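Local coordinates for protein SVS_variant_AS1 (Streptomyces sp. CWA1, PDB 6TJA) that probably works as a class I terpene cyclase, an ancestral variant of spiroviolene synthase that would turn geranylgeranyl diphosphate into the spirocyclic diterpene spiroviolene, at residues Ala306-Arg311 with Asp327-Trp332; Thr266-Arg271 with Ser337-Pro343; Glu207-Val213 with Gly288-Tyr294. The contacts are given in a common frame with arbitrary orientation. Residues are numbered along the deposited sequence.

Contact 1. Residues Ala306-Arg311 with Asp327-Trp332; sequences AEWGLR and DAPLTW
Leu330 fills the apolar centre: from an extended, non-regular segment 327-332 its CA-to-CB bond points at the last turn of helix 289-309, with an mt side chain. The closest approach of the two backbones here is Leu310 CA to Leu330 CA, 7.8 Å. Leu330 CD2 lies 3.9 Å from Leu310 CB, and Leu330 CD1 lies 3.5 Å from Glu307 CG. Beside it Trp332 (chi1 m, chi2 near 90°) brings its six-membered ring in, CH2 3.9 Å from Leu310 CD1 and CZ3 4.1 Å from Ala306 CB, the methyl meeting the ring edge; Arg303 adds a cation-pi contact to this indole. Arg311, with chi1 m and chi2 and chi3 t, lays one face of its guanidinium over Leu330 CD1, 3.2 Å from NH2. Farther out, its NH1 makes a weak hydrogen bond of 3.3 Å to Ala328 O, while its NH2 has a long salt bridge of 3.6 Å to Glu307 OE2, internal to 306-311. The main partner of Glu307 is Arg303, with Ser19 also bonded to it. The two segments bury 357 Å² between them, the returning chain resuming after the unmodelled 312-326. With apolar contacts at the middle and a weak hydrogen bond across the rim, this chain is held chiefly by Leu330 and Trp332, consistent with the poor order of Asp327 and Ala328.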
loop_
_atom_site.group_PDB
_atom_site.type_symbol
_atom_site.label_atom_id
_atom_site.label_comp_id
_atom_site.label_asym_id
_atom_site.label_seq_id
_atom_site.Cartn_x
_atom_site.Cartn_y
_atom_site.Cartn_z
ATOM N N ALA A 306 14.586 -19.633 -6.830
ATOM C CA ALA A 306 15.140 -20.244 -8.067
ATOM C C ALA A 306 15.146 -21.775 -7.943
ATOM O O ALA A 306 14.720 -22.473 -8.887
ATOM C CB ALA A 306 16.512 -19.698 -8.347
ATOM N N GLU A 307 15.570 -22.285 -6.792
ATOM C CA GLU A 307 15.832 -23.734 -6.571
ATOM C C GLU A 307 14.481 -24.446 -6.482
ATOM O O GLU A 307 14.289 -25.438 -7.187
ATOM C CB GLU A 307 16.703 -23.960 -5.317
ATOM C CG GLU A 307 17.345 -25.325 -5.281
ATOM C CD GLU A 307 18.492 -25.525 -4.304
ATOM O OE1 GLU A 307 19.465 -24.729 -4.342
ATOM O OE2 GLU A 307 18.429 -26.503 -3.523
ATOM N N TRP A 308 13.564 -23.950 -5.655
ATOM C CA TRP A 308 12.189 -24.514 -5.545
ATOM C C TRP A 308 11.564 -24.593 -6.948
ATOM O O TRP A 308 10.963 -25.630 -7.252
ATOM C CB TRP A 308 11.327 -23.712 -4.558
ATOM C CG TRP A 308 9.860 -23.986 -4.645
ATOM C CD1 TRP A 308 9.124 -24.832 -3.873
ATOM C CD2 TRP A 308 8.947 -23.391 -5.578
ATOM N NE1 TRP A 308 7.815 -24.799 -4.260
ATOM C CE2 TRP A 308 7.671 -23.913 -5.293
ATOM C CE3 TRP A 308 9.081 -22.454 -6.606
ATOM C CZ2 TRP A 308 6.535 -23.543 -6.025
ATOM C CZ3 TRP A 308 7.957 -22.078 -7.319
ATOM C CH2 TRP A 308 6.704 -22.632 -7.044
ATOM N N GLY A 309 11.744 -23.553 -7.770
ATOM C CA GLY A 309 11.365 -23.521 -9.197
ATOM C C GLY A 309 11.837 -24.741 -9.986
ATOM O O GLY A 309 11.010 -25.328 -10.697
ATOM N N LEU A 310 13.108 -25.137 -9.864
ATOM C CA LEU A 310 13.681 -26.274 -10.641
ATOM C C LEU A 310 13.312 -27.658 -10.053
ATOM O O LEU A 310 13.742 -28.650 -10.664
ATOM C CB LEU A 310 15.198 -26.104 -10.693
ATOM C CG LEU A 310 15.728 -24.823 -11.334
ATOM C CD1 LEU A 310 17.193 -24.647 -10.985
ATOM C CD2 LEU A 310 15.530 -24.824 -12.843
ATOM N N ARG A 311 12.540 -27.746 -8.954
ATOM C CA ARG A 311 12.069 -29.014 -8.311
ATOM C C ARG A 311 10.545 -28.989 -8.067
ATOM O O ARG A 311 9.759 -29.114 -9.044
ATOM C CB ARG A 311 12.757 -29.215 -6.950
ATOM C CG ARG A 311 14.246 -28.884 -6.901
ATOM C CD ARG A 311 14.813 -28.986 -5.491
ATOM N NE ARG A 311 16.268 -28.836 -5.400
ATOM C CZ ARG A 311 17.177 -29.784 -5.680
ATOM N NH1 ARG A 311 16.807 -30.986 -6.092
ATOM N NH2 ARG A 311 18.469 -29.520 -5.562
ATOM N N ASP A 327 15.629 -33.954 -5.137
ATOM C CA ASP A 327 16.608 -35.074 -5.043
ATOM C C ASP A 327 17.786 -34.802 -5.995
ATOM O O ASP A 327 18.910 -34.570 -5.487
ATOM C CB ASP A 327 15.912 -36.415 -5.318
ATOM C CG ASP A 327 16.791 -37.650 -5.172
ATOM O OD1 ASP A 327 16.805 -38.235 -4.067
ATOM O OD2 ASP A 327 17.432 -38.038 -6.176
ATOM N N ALA A 328 17.516 -34.792 -7.312
ATOM C CA ALA A 328 18.487 -34.793 -8.441
ATOM C C ALA A 328 19.485 -33.636 -8.337
ATOM O O ALA A 328 19.151 -32.551 -7.853
ATOM C CB ALA A 328 17.733 -34.748 -9.755
ATOM N N PRO A 329 20.755 -33.833 -8.775
ATOM C CA PRO A 329 21.697 -32.722 -8.926
ATOM C C PRO A 329 21.146 -31.645 -9.877
ATOM O O PRO A 329 20.655 -31.996 -10.941
ATOM C CB PRO A 329 22.982 -33.352 -9.502
ATOM C CG PRO A 329 22.856 -34.840 -9.198
ATOM C CD PRO A 329 21.367 -35.130 -9.122
ATOM N N LEU A 330 21.192 -30.381 -9.439
ATOM C CA LEU A 330 20.925 -29.172 -10.262
ATOM C C LEU A 330 22.256 -28.630 -10.791
ATOM O O LEU A 330 23.266 -28.677 -10.038
ATOM C CB LEU A 330 20.229 -28.107 -9.412
ATOM C CG LEU A 330 18.865 -28.480 -8.836
ATOM C CD1 LEU A 330 18.345 -27.354 -7.963
ATOM C CD2 LEU A 330 17.861 -28.826 -9.932
ATOM N N THR A 331 22.251 -28.134 -12.031
ATOM C CA THR A 331 23.351 -27.339 -12.642
ATOM C C THR A 331 23.008 -25.845 -12.517
ATOM O O THR A 331 21.875 -25.452 -12.820
ATOM C CB THR A 331 23.628 -27.781 -14.087
ATOM O OG1 THR A 331 22.409 -27.729 -14.833
ATOM C CG2 THR A 331 24.221 -29.174 -14.167
ATOM N N TRP A 332 23.977 -25.056 -12.078
ATOM C CA TRP A 332 23.941 -23.574 -12.065
ATOM C C TRP A 332 25.015 -23.001 -12.988
ATOM O O TRP A 332 26.080 -23.621 -13.071
ATOM C CB TRP A 332 24.154 -23.084 -10.642
ATOM C CG TRP A 332 23.173 -23.699 -9.705
ATOM C CD1 TRP A 332 23.340 -24.860 -9.013
ATOM C CD2 TRP A 332 21.865 -23.199 -9.379
ATOM N NE1 TRP A 332 22.218 -25.117 -8.279
ATOM C CE2 TRP A 332 21.301 -24.117 -8.470
ATOM C CE3 TRP A 332 21.131 -22.061 -9.732
ATOM C CZ2 TRP A 332 20.029 -23.938 -7.923
ATOM C CZ3 TRP A 332 19.871 -21.894 -9.205
ATOM C CH2 TRP A 332 19.326 -22.817 -8.310
#

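Contact 2. Residues Thr266-Arg271 with Ser337-Pro343; sequences TKLRDR and SDSSPSP
Arg271 and Asp338 form the main salt bridge by which the C-terminal tail is laid along helix 258-283 of this all-helical class I terpene cyclase fold: Asp338 OD2 accepts from Arg271 NH2 at 3.1 Å and from NE at 3.2 Å, near the guanidinium plane. From the preceding residue, Asp270 (chi1 m) points at the tail and its OD2 takes two bonds from Ser337, OG at 2.7 Å and N at 2.9 Å; its OD1 is bridged by Arg269 NH1 at 2.9 Å. The irregular tail comes nearest at Lys267 CA to Asp338 CA, 5.1 Å. Arg271 leaves the helix with chi1 and chi2 both t, then turns at chi3 (m), so that NH1 donates to Ser342 O at 3.3 Å. Ser340 OG lies over one guanidinium face, 3.5 Å from NH2. Asp338 OD1 accepts from Ser340 OG at 3.0 Å and weakly from Ser340 N at 3.3 Å, an Asx turn. Packing joins mostly polar side chains and the aliphatic parts of Arg271 and Lys267, Arg271 CG 3.5 Å from Ser340 O and Lys267 CG 3.8 Å from Asp338 CB. A water donates to Arg271 O at 3.1 Å and to Ser340 O at 2.9 Å.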
loop_
_atom_site.group_PDB
_atom_site.type_symbol
_atom_site.label_atom_id
_atom_site.label_comp_id
_atom_site.label_asym_id
_atom_site.label_seq_id
_atom_site.Cartn_x
_atom_site.Cartn_y
_atom_site.Cartn_z
ATOM N N THR A 266 17.919 -12.991 -19.739
ATOM C CA THR A 266 18.905 -13.586 -18.809
ATOM C C THR A 266 19.945 -12.509 -18.500
ATOM O O THR A 266 20.374 -12.392 -17.306
ATOM C CB THR A 266 19.489 -14.885 -19.384
ATOM O OG1 THR A 266 18.337 -15.709 -19.528
ATOM C CG2 THR A 266 20.545 -15.530 -18.499
ATOM N N LYS A 267 20.295 -11.750 -19.519
ATOM C CA LYS A 267 21.237 -10.682 -19.407
ATOM C C LYS A 267 20.800 -9.612 -18.422
ATOM O O LYS A 267 21.494 -9.302 -17.519
ATOM C CB LYS A 267 21.531 -10.088 -20.757
ATOM C CG LYS A 267 22.611 -10.803 -21.511
ATOM C CD LYS A 267 22.884 -10.111 -22.816
ATOM C CE LYS A 267 23.250 -11.084 -23.888
ATOM N NZ LYS A 267 24.488 -10.663 -24.556
ATOM N N LEU A 268 19.624 -9.076 -18.602
ATOM C CA LEU A 268 19.180 -8.055 -17.715
ATOM C C LEU A 268 18.927 -8.532 -16.273
ATOM O O LEU A 268 19.168 -7.820 -15.367
ATOM C CB LEU A 268 18.050 -7.246 -18.318
ATOM C CG LEU A 268 16.747 -7.920 -18.597
ATOM C CD1 LEU A 268 15.967 -8.060 -17.324
ATOM C CD2 LEU A 268 15.989 -7.139 -19.631
ATOM N N ARG A 269 18.500 -9.762 -16.110
ATOM C CA ARG A 269 18.211 -10.387 -14.788
ATOM C C ARG A 269 19.544 -10.544 -14.055
ATOM O O ARG A 269 19.642 -10.162 -12.873
ATOM C CB ARG A 269 17.435 -11.698 -15.002
ATOM C CG ARG A 269 17.179 -12.537 -13.755
ATOM C CD ARG A 269 18.361 -13.430 -13.491
ATOM N NE ARG A 269 18.189 -14.350 -12.372
ATOM C CZ ARG A 269 19.194 -14.930 -11.736
ATOM N NH1 ARG A 269 20.442 -14.681 -12.097
ATOM N NH2 ARG A 269 18.952 -15.752 -10.733
ATOM N N ASP A 270 20.556 -11.024 -14.773
ATOM C CA ASP A 270 21.921 -11.217 -14.243
ATOM C C ASP A 270 22.527 -9.854 -13.865
ATOM O O ASP A 270 23.167 -9.755 -12.816
ATOM C CB ASP A 270 22.766 -11.980 -15.254
ATOM C CG ASP A 270 22.477 -13.471 -15.346
ATOM O OD1 ASP A 270 21.616 -13.977 -14.597
ATOM O OD2 ASP A 270 23.106 -14.101 -16.195
ATOM N N ARG A 271 22.298 -8.821 -14.666
ATOM C CA ARG A 271 22.799 -7.468 -14.344
ATOM C C ARG A 271 22.205 -7.047 -12.987
ATOM O O ARG A 271 22.952 -6.523 -12.150
ATOM C CB ARG A 271 22.489 -6.523 -15.508
ATOM C CG ARG A 271 22.828 -5.080 -15.177
ATOM C CD ARG A 271 22.451 -4.053 -16.220
ATOM N NE ARG A 271 22.903 -4.358 -17.570
ATOM C CZ ARG A 271 23.266 -3.440 -18.464
ATOM N NH1 ARG A 271 23.349 -2.178 -18.123
ATOM N NH2 ARG A 271 23.603 -3.795 -19.683
ATOM N N SER A 337 25.708 -13.658 -17.429
ATOM C CA SER A 337 25.665 -13.542 -18.907
ATOM C C SER A 337 25.950 -12.089 -19.317
ATOM O O SER A 337 26.179 -11.827 -20.485
ATOM C CB SER A 337 24.343 -14.019 -19.411
ATOM O OG SER A 337 23.288 -13.311 -18.766
ATOM N N ASP A 338 25.946 -11.170 -18.359
ATOM C CA ASP A 338 26.188 -9.733 -18.608
ATOM C C ASP A 338 26.752 -9.163 -17.309
ATOM O O ASP A 338 26.133 -9.419 -16.262
ATOM C CB ASP A 338 24.888 -9.056 -19.069
ATOM C CG ASP A 338 24.986 -7.554 -19.290
ATOM O OD1 ASP A 338 26.107 -7.074 -19.483
ATOM O OD2 ASP A 338 23.940 -6.876 -19.252
ATOM N N SER A 339 27.827 -8.413 -17.382
ATOM C CA SER A 339 28.456 -7.879 -16.212
ATOM C C SER A 339 28.437 -6.390 -16.094
ATOM O O SER A 339 29.102 -5.871 -15.264
ATOM C CB SER A 339 29.902 -8.322 -16.185
ATOM O OG SER A 339 30.014 -9.559 -15.569
ATOM N N SER A 340 27.680 -5.697 -16.912
ATOM C CA SER A 340 27.642 -4.255 -16.814
ATOM C C SER A 340 27.186 -3.791 -15.468
ATOM O O SER A 340 26.242 -4.276 -14.950
ATOM C CB SER A 340 26.741 -3.665 -17.851
ATOM O OG SER A 340 27.049 -4.212 -19.082
ATOM N N PRO A 341 27.877 -2.814 -14.927
ATOM C CA PRO A 341 27.650 -2.196 -13.637
ATOM C C PRO A 341 26.791 -0.927 -13.673
ATOM O O PRO A 341 26.790 -0.194 -12.735
ATOM C CB PRO A 341 29.058 -1.847 -13.221
ATOM C CG PRO A 341 29.693 -1.479 -14.488
ATOM C CD PRO A 341 29.129 -2.361 -15.526
ATOM N N SER A 342 26.103 -0.660 -14.750
ATOM C CA SER A 342 25.281 0.514 -14.772
ATOM C C SER A 342 23.813 0.156 -14.853
ATOM O O SER A 342 23.487 -0.975 -15.094
ATOM C CB SER A 342 25.687 1.379 -15.942
ATOM O OG SER A 342 25.930 0.627 -17.070
ATOM N N PRO A 343 22.939 1.134 -14.763
ATOM C CA PRO A 343 21.532 0.853 -14.932
ATOM C C PRO A 343 21.187 0.241 -16.292
ATOM O O PRO A 343 21.783 0.461 -17.302
ATOM C CB PRO A 343 20.914 2.229 -14.836
ATOM C CG PRO A 343 21.780 2.938 -13.933
ATOM C CD PRO A 343 23.152 2.484 -14.258
HETATM O O HOH W 1 24.951 -4.193 -12.406
#

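Contact 3. Residues Glu207-Val213 with Gly288-Tyr294; sequences EMHRPAV and GAELSTY
Met208 covers the Tyr294 ring: its CE sits 3.8 Å from the ring centroid, 14° off the normal, and its SD 4.2 Å away, 23° off, so the thioether makes both a CH-pi and a Met-aromatic contact with the same face. To get there Met208 leaves helix 205-208 with chi1 t and chi2 p. Tyr294 (chi1 t) points back at 207-213, and its hydroxyl is hydrogen-bonded to Thr217, one turn beyond Val213 on helix 211-231. Val213 (chi1 t) touches both partners from that helix, CG1 3.9 Å from Tyr294 CE2 and CG2 3.7 Å from Leu291 CD1. Leu291, in the tp rotamer, is the residue most covered by the other segment; its CD2 rests 3.5 Å from Glu207 OE1 and 4.1 Å from Arg210 NH1. The backbones come nearest at Glu207 CA to Leu291 CA, 6.8 Å. At the polar edge Glu207 OE1 accepts a hydrogen bond from Gly288 N, 3.3 Å with an angle of 163°. Gly288 is the N-cap of helix 289-309, just as Arg210 is of helix 211-231, where the chain turns after His209 before Pro211 opens the new helix. Around the same turn, His209 and Pro211 pack on Thr144 and Pro143 of the second subunit. Helix 205-208 and the first turn of helix 211-231 thus pack together on the first turns of helix 289-309, an arrangement that belongs to the alpha-helical bundle of class I terpene cyclases, here at the end where helices 211-231 and 289-309 begin.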
loop_
_atom_site.group_PDB
_atom_site.type_symbol
_atom_site.label_atom_id
_atom_site.label_comp_id
_atom_site.label_asym_id
_atom_site.label_seq_id
_atom_site.Cartn_x
_atom_site.Cartn_y
_atom_site.Cartn_z
ATOM N N GLU A 207 16.771 1.256 10.030
ATOM C CA GLU A 207 17.582 0.309 9.228
ATOM C C GLU A 207 16.699 -0.203 8.100
ATOM O O GLU A 207 17.163 -0.261 6.980
ATOM C CB GLU A 207 18.150 -0.823 10.083
ATOM C CG GLU A 207 19.393 -0.440 10.879
ATOM C CD GLU A 207 20.126 -1.633 11.494
ATOM O OE1 GLU A 207 21.331 -1.917 11.116
ATOM O OE2 GLU A 207 19.488 -2.289 12.349
ATOM N N MET A 208 15.483 -0.582 8.395
ATOM C CA MET A 208 14.609 -1.111 7.388
ATOM C C MET A 208 14.308 -0.156 6.263
ATOM O O MET A 208 14.283 -0.565 5.156
ATOM C CB MET A 208 13.303 -1.612 7.983
ATOM C CG MET A 208 12.445 -2.420 7.025
ATOM S SD MET A 208 13.192 -3.778 6.121
ATOM C CE MET A 208 12.454 -5.176 6.886
ATOM N N HIS A 209 14.112 1.111 6.583
ATOM C CA HIS A 209 13.758 2.117 5.599
ATOM C C HIS A 209 14.869 2.850 4.848
ATOM O O HIS A 209 14.599 3.661 4.049
ATOM C CB HIS A 209 12.672 3.033 6.138
ATOM C CG HIS A 209 11.475 2.296 6.624
ATOM N ND1 HIS A 209 10.807 1.381 5.856
ATOM C CD2 HIS A 209 10.841 2.317 7.809
ATOM C CE1 HIS A 209 9.801 0.890 6.537
ATOM N NE2 HIS A 209 9.806 1.436 7.728
ATOM N N ARG A 210 16.099 2.577 5.219
ATOM C CA ARG A 210 17.319 2.997 4.487
ATOM C C ARG A 210 17.124 2.725 2.995
ATOM O O ARG A 210 16.831 1.589 2.588
ATOM C CB ARG A 210 18.570 2.257 4.975
ATOM C CG ARG A 210 19.196 2.793 6.252
ATOM C CD ARG A 210 20.359 1.908 6.674
ATOM N NE ARG A 210 21.442 2.054 5.724
ATOM C CZ ARG A 210 22.556 1.319 5.672
ATOM N NH1 ARG A 210 22.731 0.314 6.506
ATOM N NH2 ARG A 210 23.468 1.585 4.746
ATOM N N PRO A 211 17.255 3.770 2.144
ATOM C CA PRO A 211 17.175 3.586 0.695
ATOM C C PRO A 211 17.962 2.344 0.215
ATOM O O PRO A 211 17.424 1.601 -0.586
ATOM C CB PRO A 211 17.696 4.956 0.205
ATOM C CG PRO A 211 17.113 5.923 1.206
ATOM C CD PRO A 211 17.370 5.199 2.521
ATOM N N ALA A 212 19.142 2.079 0.785
ATOM C CA ALA A 212 20.035 0.977 0.371
ATOM C C ALA A 212 19.351 -0.368 0.583
ATOM O O ALA A 212 19.444 -1.208 -0.279
ATOM C CB ALA A 212 21.329 1.061 1.117
ATOM N N VAL A 213 18.663 -0.527 1.706
ATOM C CA VAL A 213 17.968 -1.773 2.111
ATOM C C VAL A 213 16.676 -1.914 1.298
ATOM O O VAL A 213 16.324 -3.040 0.908
ATOM C CB VAL A 213 17.677 -1.756 3.618
ATOM C CG1 VAL A 213 16.809 -2.935 4.031
ATOM C CG2 VAL A 213 18.967 -1.738 4.403
ATOM N N GLY A 288 23.622 -4.147 11.730
ATOM C CA GLY A 288 23.340 -4.815 13.017
ATOM C C GLY A 288 22.756 -6.205 12.811
ATOM O O GLY A 288 22.496 -6.578 11.657
ATOM N N ALA A 289 22.527 -6.932 13.903
ATOM C CA ALA A 289 22.209 -8.381 13.938
ATOM C C ALA A 289 20.865 -8.663 13.226
ATOM O O ALA A 289 20.761 -9.654 12.474
ATOM C CB ALA A 289 22.201 -8.854 15.386
ATOM N N GLU A 290 19.846 -7.854 13.488
ATOM C CA GLU A 290 18.494 -8.027 12.897
ATOM C C GLU A 290 18.551 -7.730 11.393
ATOM O O GLU A 290 17.999 -8.541 10.619
ATOM C CB GLU A 290 17.483 -7.160 13.638
ATOM C CG GLU A 290 17.334 -7.531 15.113
ATOM C CD GLU A 290 18.208 -6.754 16.084
ATOM O OE1 GLU A 290 18.958 -5.848 15.632
ATOM O OE2 GLU A 290 18.140 -7.056 17.296
ATOM N N LEU A 291 19.238 -6.663 10.972
ATOM C CA LEU A 291 19.303 -6.288 9.527
ATOM C C LEU A 291 20.124 -7.352 8.812
ATOM O O LEU A 291 19.742 -7.723 7.693
ATOM C CB LEU A 291 19.905 -4.897 9.332
ATOM C CG LEU A 291 20.196 -4.460 7.888
ATOM C CD1 LEU A 291 18.941 -4.403 7.032
ATOM C CD2 LEU A 291 20.890 -3.102 7.877
ATOM N N SER A 292 21.179 -7.856 9.461
ATOM C CA SER A 292 22.029 -8.936 8.911
ATOM C C SER A 292 21.169 -10.161 8.613
ATOM O O SER A 292 21.289 -10.682 7.526
ATOM C CB SER A 292 23.179 -9.284 9.828
ATOM O OG SER A 292 24.019 -8.155 9.972
ATOM N N THR A 293 20.335 -10.572 9.561
ATOM C CA THR A 293 19.422 -11.730 9.430
ATOM C C THR A 293 18.487 -11.512 8.228
ATOM O O THR A 293 18.350 -12.432 7.396
ATOM C CB THR A 293 18.684 -11.914 10.752
ATOM O OG1 THR A 293 19.678 -12.204 11.735
ATOM C CG2 THR A 293 17.662 -13.016 10.680
ATOM N N TYR A 294 17.813 -10.365 8.187
ATOM C CA TYR A 294 16.938 -9.924 7.068
ATOM C C TYR A 294 17.715 -10.078 5.747
ATOM O O TYR A 294 17.227 -10.796 4.871
ATOM C CB TYR A 294 16.444 -8.486 7.283
ATOM C CG TYR A 294 15.606 -7.969 6.143
ATOM C CD1 TYR A 294 14.366 -8.513 5.874
ATOM C CD2 TYR A 294 16.074 -6.979 5.305
ATOM C CE1 TYR A 294 13.605 -8.075 4.804
ATOM C CE2 TYR A 294 15.311 -6.495 4.260
ATOM C CZ TYR A 294 14.082 -7.060 3.992
ATOM O OH TYR A 294 13.337 -6.607 2.943
#

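From the N terminus, the chain first reaches 207-213, the short helix 205-208 and the start of helix 211-231; contact 3 closes its loop at 288-294, on the start of helix 289-309. Within that loop lies 266-271 on helix 258-283, whose partner 337-343 comes later, so contacts 2 and 3 cross. Contact 1 closes where the segment 327-332 returns to the far end of helix 289-309, wholly within the span of contact 2 and in series after contact 3. Contacts 1 and 3 thus hold opposite ends of helix 289-309, while contacts 1 and 2, about 5 Å apart at nearest atoms, lay the C-terminal tail over successive helices of the bundle.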